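Local coordinates for coatomer subunit delta (Saccharomyces cerevisiae, PDB 5FJZ), which forms part of the coatomer coat, which probably serves retrograde Golgi-to-ER transport, and through this mu-homology domain binds a tryptophan-based peptide of Dsl1, at residues Ala25-Gly31 against Ile121-Thr127; Asn55-Asp60 against Lys86-Leu90. All blocks are in the same frame, centred on the assembly; numbering follows the deposited sequence.

Two contacts sample distant parts of the delta-COP mu-homology domain. Their centres are 36 Å apart, on opposite sides of the centre of the chain, and their nearest atoms stay about 20 Å from each other. Both segments of contact 2 fall within the 89 residues that separate the segments of contact 1. Contact 1 joins the large mixed sheet to the four-stranded sheet through a hairpin turn, whereas contact 2 is an antiparallel pairing within a small three-stranded sheet. All four segments fall in the region found by experiment to interact with Dsl1. Segment 86-90 comes to the bound peptide at Leu-90, which packs on an aromatic side chain of it but does not touch 55-60.

Contact 1 of 2, residues Ala25-Gly31 against Ile121-Thr127; sequences AEFSRDG and IPLTLTT
Strands 25-27 and 123-127 run roughly parallel (27°) with axes 8.0 Å apart at closest, too far for strand pairing; side chains fill the gap. Apolar packing centres on Phe-27 (chi1 m, chi2 81°). Leu-125 CB sits 4.2 Å from the Phe-27 ring centroid, 11° off the normal, a CH-pi contact over the face; Ile-121 CG2 meets the edge, 4.0 Å from Phe-27 CZ. Ala-25 CB lies 4.1 Å from Ile-121 CD1.

Polar contacts gather at the type I turn 28-31 (Gly-31 N to Ser-28 O 2.9 Å). Arg-29 O accepts from both Thr-127 N and Thr-127 OG1 (chi1 p), each at 2.9 Å. Gly-31 CA makes a CA-H...O contact of 3.1 Å with Leu-125 O; at phi 91°, psi 1° a CB would clash with Thr-126 OG1 and with Asp-30 O. A water donates to Gly-31 O (2.8 Å) and Leu-125 O (2.7 Å).

The turn joins strands 15-27 and 33-46 of the mixed sheet as a beta hairpin, set against 123-131, an outermost strand of the four-stranded sheet within this chain. Strand 257-269 pairs with Ala-25 and Phe-27. Tyr-218 OH hydrogen-bonds Thr-127 OG1, and Tyr-218 makes a cation-pi contact with Arg-29, itself salt-bridged to Asp-215.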
loop_
_atom_site.group_PDB
_atom_site.type_symbol
_atom_site.label_atom_id
_atom_site.label_comp_id
_atom_site.label_asym_id
_atom_site.label_seq_id
_atom_site.Cartn_x
_atom_site.Cartn_y
_atom_site.Cartn_z
ATOM N N ALA A 25 -13.195 -7.803 12.674
ATOM C CA ALA A 25 -14.559 -7.722 13.161
ATOM C C ALA A 25 -14.925 -6.251 13.378
ATOM O O ALA A 25 -14.079 -5.439 13.867
ATOM C CB ALA A 25 -14.693 -8.531 14.440
ATOM N N GLU A 26 -16.151 -5.869 13.077
ATOM C CA GLU A 26 -16.662 -4.521 13.338
ATOM C C GLU A 26 -18.012 -4.517 14.085
ATOM O O GLU A 26 -18.916 -5.350 13.785
ATOM C CB GLU A 26 -16.826 -3.765 12.006
ATOM C CG GLU A 26 -17.360 -2.319 12.133
ATOM C CD GLU A 26 -17.248 -1.465 10.865
ATOM O OE1 GLU A 26 -16.418 -1.832 9.984
ATOM O OE2 GLU A 26 -17.973 -0.445 10.764
ATOM N N PHE A 27 -18.120 -3.619 15.020
ATOM C CA PHE A 27 -19.308 -3.528 15.970
ATOM C C PHE A 27 -19.835 -2.132 15.939
ATOM O O PHE A 27 -19.098 -1.180 15.695
ATOM C CB PHE A 27 -18.929 -3.875 17.430
ATOM C CG PHE A 27 -18.295 -5.174 17.601
ATOM C CD1 PHE A 27 -16.948 -5.339 17.336
ATOM C CD2 PHE A 27 -19.015 -6.285 18.003
ATOM C CE1 PHE A 27 -16.334 -6.551 17.490
ATOM C CE2 PHE A 27 -18.405 -7.496 18.159
ATOM C CZ PHE A 27 -17.075 -7.668 17.875
ATOM N N SER A 28 -21.180 -1.963 15.999
ATOM C CA SER A 28 -21.720 -0.717 16.309
ATOM C C SER A 28 -21.388 -0.346 17.771
ATOM O O SER A 28 -21.007 -1.184 18.579
ATOM C CB SER A 28 -23.224 -0.723 16.103
ATOM O OG SER A 28 -23.521 -0.750 14.714
ATOM N N ARG A 29 -21.594 0.908 18.160
ATOM C CA ARG A 29 -21.211 1.310 19.548
ATOM C C ARG A 29 -22.000 0.548 20.581
ATOM O O ARG A 29 -21.464 0.301 21.656
ATOM C CB ARG A 29 -21.470 2.787 19.812
ATOM C CG ARG A 29 -21.121 3.574 18.635
ATOM C CD ARG A 29 -21.148 5.022 18.835
ATOM N NE ARG A 29 -20.554 5.583 17.667
ATOM C CZ ARG A 29 -20.465 6.886 17.443
ATOM N NH1 ARG A 29 -20.952 7.765 18.311
ATOM N NH2 ARG A 29 -19.813 7.286 16.354
ATOM N N ASP A 30 -23.212 0.101 20.256
ATOM C CA ASP A 30 -24.017 -0.678 21.180
ATOM C C ASP A 30 -23.739 -2.171 21.150
ATOM O O ASP A 30 -24.363 -2.911 21.871
ATOM C CB ASP A 30 -25.529 -0.431 21.006
ATOM C CG ASP A 30 -26.121 -1.146 19.767
ATOM O OD1 ASP A 30 -25.398 -1.694 18.912
ATOM O OD2 ASP A 30 -27.342 -1.144 19.612
ATOM N N GLY A 31 -22.701 -2.591 20.429
ATOM C CA GLY A 31 -22.299 -3.941 20.416
ATOM C C GLY A 31 -22.949 -4.767 19.311
ATOM O O GLY A 31 -22.712 -5.956 19.256
ATOM N N ILE A 121 -16.228 -14.636 15.876
ATOM C CA ILE A 121 -15.717 -13.595 16.801
ATOM C C ILE A 121 -15.211 -14.218 18.111
ATOM O O ILE A 121 -15.990 -14.898 18.794
ATOM C CB ILE A 121 -16.823 -12.546 16.930
ATOM C CG1 ILE A 121 -16.855 -11.800 15.539
ATOM C CG2 ILE A 121 -16.615 -11.626 18.111
ATOM C CD1 ILE A 121 -17.945 -10.767 15.352
ATOM N N PRO A 122 -13.935 -14.043 18.431
ATOM C CA PRO A 122 -13.467 -14.518 19.717
ATOM C C PRO A 122 -13.850 -13.565 20.910
ATOM O O PRO A 122 -13.861 -14.005 22.049
ATOM C CB PRO A 122 -11.976 -14.550 19.541
ATOM C CG PRO A 122 -11.683 -13.452 18.558
ATOM C CD PRO A 122 -12.847 -13.390 17.631
ATOM N N LEU A 123 -13.977 -12.289 20.628
ATOM C CA LEU A 123 -14.169 -11.232 21.646
ATOM C C LEU A 123 -15.218 -10.235 21.221
ATOM O O LEU A 123 -15.021 -9.472 20.272
ATOM C CB LEU A 123 -12.849 -10.572 21.942
ATOM C CG LEU A 123 -12.825 -9.590 23.084
ATOM C CD1 LEU A 123 -12.756 -10.267 24.410
ATOM C CD2 LEU A 123 -11.625 -8.650 22.898
ATOM N N THR A 124 -16.371 -10.218 21.889
ATOM C CA THR A 124 -17.447 -9.286 21.596
ATOM C C THR A 124 -17.233 -8.035 22.384
ATOM O O THR A 124 -16.607 -8.064 23.401
ATOM C CB THR A 124 -18.848 -9.896 21.914
ATOM O OG1 THR A 124 -18.835 -10.425 23.210
ATOM C CG2 THR A 124 -19.127 -11.083 21.018
ATOM N N LEU A 125 -17.650 -6.908 21.796
ATOM C CA LEU A 125 -17.431 -5.570 22.338
ATOM C C LEU A 125 -18.693 -4.714 22.344
ATOM O O LEU A 125 -19.513 -4.801 21.427
ATOM C CB LEU A 125 -16.484 -4.886 21.417
ATOM C CG LEU A 125 -15.001 -4.944 21.596
ATOM C CD1 LEU A 125 -14.376 -5.916 22.568
ATOM C CD2 LEU A 125 -14.237 -4.841 20.258
ATOM N N THR A 126 -18.847 -3.857 23.366
ATOM C CA THR A 126 -19.859 -2.929 23.467
ATOM C C THR A 126 -19.327 -1.728 24.202
ATOM O O THR A 126 -18.414 -1.870 25.038
ATOM C CB THR A 126 -21.035 -3.468 24.363
ATOM O OG1 THR A 126 -21.562 -4.680 23.822
ATOM C CG2 THR A 126 -22.143 -2.464 24.394
ATOM N N THR A 127 -19.874 -0.579 23.921
ATOM C CA THR A 127 -19.409 0.627 24.605
ATOM C C THR A 127 -20.575 1.400 25.194
ATOM O O THR A 127 -21.667 1.400 24.635
ATOM C CB THR A 127 -18.570 1.525 23.684
ATOM O OG1 THR A 127 -19.334 2.047 22.609
ATOM C CG2 THR A 127 -17.414 0.769 23.081
HETATM O O HOH W 1 -20.846 -7.129 21.020
#

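Contact 2 of 2, residues Asn55-Asp60 against Lys86-Leu90; sequences NLKLAD and KLISL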
loop_
_atom_site.group_PDB
_atom_site.type_symbol
_atom_site.label_atom_id
_atom_site.label_comp_id
_atom_site.label_asym_id
_atom_site.label_seq_id
_atom_site.Cartn_x
_atom_site.Cartn_y
_atom_site.Cartn_z
ATOM N N ASN A 55 5.140 -35.037 3.224
ATOM C CA ASN A 55 3.795 -34.643 2.990
ATOM C C ASN A 55 3.080 -34.479 4.315
ATOM O O ASN A 55 3.426 -35.113 5.316
ATOM C CB ASN A 55 2.978 -35.683 2.204
ATOM C CG ASN A 55 3.342 -35.786 0.719
ATOM O OD1 ASN A 55 4.160 -35.027 0.136
ATOM N ND2 ASN A 55 2.753 -36.768 0.111
ATOM N N LEU A 56 2.120 -33.557 4.368
ATOM C CA LEU A 56 1.459 -33.211 5.654
ATOM C C LEU A 56 0.078 -33.776 5.575
ATOM O O LEU A 56 -0.547 -33.622 4.569
ATOM C CB LEU A 56 1.287 -31.680 5.770
ATOM C CG LEU A 56 2.425 -30.777 6.229
ATOM C CD1 LEU A 56 3.829 -31.224 5.903
ATOM C CD2 LEU A 56 2.163 -29.327 5.818
ATOM N N LYS A 57 -0.374 -34.457 6.634
ATOM C CA LYS A 57 -1.752 -34.944 6.677
ATOM C C LYS A 57 -2.500 -34.056 7.633
ATOM O O LYS A 57 -2.126 -33.948 8.780
ATOM C CB LYS A 57 -1.865 -36.393 7.170
ATOM C CG LYS A 57 -1.710 -37.438 6.085
ATOM C CD LYS A 57 -1.863 -38.854 6.663
ATOM C CE LYS A 57 -1.328 -39.925 5.713
ATOM N NZ LYS A 57 -1.011 -41.165 6.477
ATOM N N LEU A 58 -3.550 -33.408 7.145
ATOM C CA LEU A 58 -4.339 -32.571 8.033
ATOM C C LEU A 58 -5.208 -33.447 8.916
ATOM O O LEU A 58 -5.568 -34.539 8.506
ATOM C CB LEU A 58 -5.204 -31.663 7.216
ATOM C CG LEU A 58 -4.499 -30.744 6.157
ATOM C CD1 LEU A 58 -5.416 -29.820 5.472
ATOM C CD2 LEU A 58 -3.402 -29.921 6.774
ATOM N N ALA A 59 -5.612 -32.917 10.068
ATOM C CA ALA A 59 -6.480 -33.653 11.035
ATOM C C ALA A 59 -7.794 -34.095 10.399
ATOM O O ALA A 59 -8.385 -33.452 9.498
ATOM C CB ALA A 59 -6.815 -32.828 12.248
ATOM N N ASP A 60 -8.190 -35.304 10.775
ATOM C CA ASP A 60 -9.358 -35.937 10.162
ATOM C C ASP A 60 -10.606 -35.097 10.451
ATOM O O ASP A 60 -11.604 -35.144 9.693
ATOM C CB ASP A 60 -9.497 -37.328 10.751
ATOM C CG ASP A 60 -8.535 -38.338 10.142
ATOM O OD1 ASP A 60 -8.381 -38.298 8.886
ATOM O OD2 ASP A 60 -7.993 -39.203 10.893
ATOM N N LYS A 86 -6.865 -34.894 2.203
ATOM C CA LYS A 86 -6.418 -33.918 3.226
ATOM C C LYS A 86 -4.934 -33.902 3.366
ATOM O O LYS A 86 -4.413 -33.819 4.479
ATOM C CB LYS A 86 -7.140 -34.211 4.557
ATOM C CG LYS A 86 -8.647 -34.345 4.400
ATOM C CD LYS A 86 -9.404 -34.502 5.740
ATOM C CE LYS A 86 -10.860 -34.980 5.494
ATOM N NZ LYS A 86 -11.689 -34.886 6.746
ATOM N N LEU A 87 -4.287 -34.088 2.234
ATOM C CA LEU A 87 -2.826 -34.272 2.119
ATOM C C LEU A 87 -2.237 -33.050 1.467
ATOM O O LEU A 87 -2.828 -32.499 0.571
ATOM C CB LEU A 87 -2.562 -35.505 1.275
ATOM C CG LEU A 87 -1.157 -36.058 1.431
ATOM C CD1 LEU A 87 -0.945 -36.622 2.845
ATOM C CD2 LEU A 87 -0.996 -37.126 0.348
ATOM N N ILE A 88 -1.194 -32.510 2.079
ATOM C CA ILE A 88 -0.437 -31.424 1.469
ATOM C C ILE A 88 0.801 -32.097 0.861
ATOM O O ILE A 88 1.622 -32.606 1.609
ATOM C CB ILE A 88 -0.017 -30.383 2.528
ATOM C CG1 ILE A 88 -1.238 -29.668 3.144
ATOM C CG2 ILE A 88 0.915 -29.338 1.967
ATOM C CD1 ILE A 88 -2.138 -28.960 2.151
ATOM N N SER A 89 0.937 -31.944 -0.446
ATOM C CA SER A 89 1.949 -32.645 -1.262
ATOM C C SER A 89 2.217 -31.782 -2.473
ATOM O O SER A 89 1.332 -31.040 -2.920
ATOM C CB SER A 89 1.426 -34.014 -1.698
ATOM O OG SER A 89 0.397 -33.879 -2.695
ATOM N N LEU A 90 3.419 -31.890 -3.052
ATOM C CA LEU A 90 3.757 -31.120 -4.274
ATOM C C LEU A 90 3.041 -31.608 -5.527
ATOM O O LEU A 90 2.807 -32.791 -5.681
ATOM C CB LEU A 90 5.277 -31.115 -4.475
ATOM C CG LEU A 90 6.003 -30.330 -3.386
ATOM C CD1 LEU A 90 7.483 -30.601 -3.446
ATOM C CD2 LEU A 90 5.755 -28.840 -3.530
#
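Segment 86-90 leaves helix 79-85 and runs antiparallel to 55-60, the touching parts 177° apart in direction. Lys-86 makes the exit with positive phi (65°), and its carbonyl starts the ladder: Leu-58 N donates to Lys-86 O at 2.8 Å, N-H...O angle 172°. Its extended side chain (chi2 to chi4 all t) follows the other segment past Ala-59, so that Lys-86 NZ donates to Asp-60 O at 3.0 Å and also to the carbonyl of Ile-62.

Leu-87 and Lys-57 form a non-hydrogen-bonded pair, CA atoms 4.7 Å apart; Leu-87 CD1 rests 3.4 Å from Lys-57 CG, and Leu-87 CA makes a CA-H...O contact of 3.4 Å with Leu-56 O. Ile-88 forms the hydrogen-bonded pair with Leu-56: Ile-88 N to Leu-56 O is 2.8 Å (174°), and Leu-56 N to Ile-88 O is 3.0 Å (162°). On the face these two share, Ile-88 CB lies 3.7 Å from Leu-56 CB, and Ile-88 CG1 is 4.2 Å from Leu-58 CD2; Phe-82 of helix 79-85 touches both Ile-88 and Leu-58. Ser-89 lies level with Asn-55, their CA atoms 5.0 Å apart, and Leu-90 packs on an aromatic side chain of the bound peptide.

Nearly linear backbone bonds thus fix the register of this short strand, hydrophobic packing joins its Ile-88 face to the preceding helix, and Lys-86 NZ bonds to the backbone carbonyl of Asp-60, not its carboxylate.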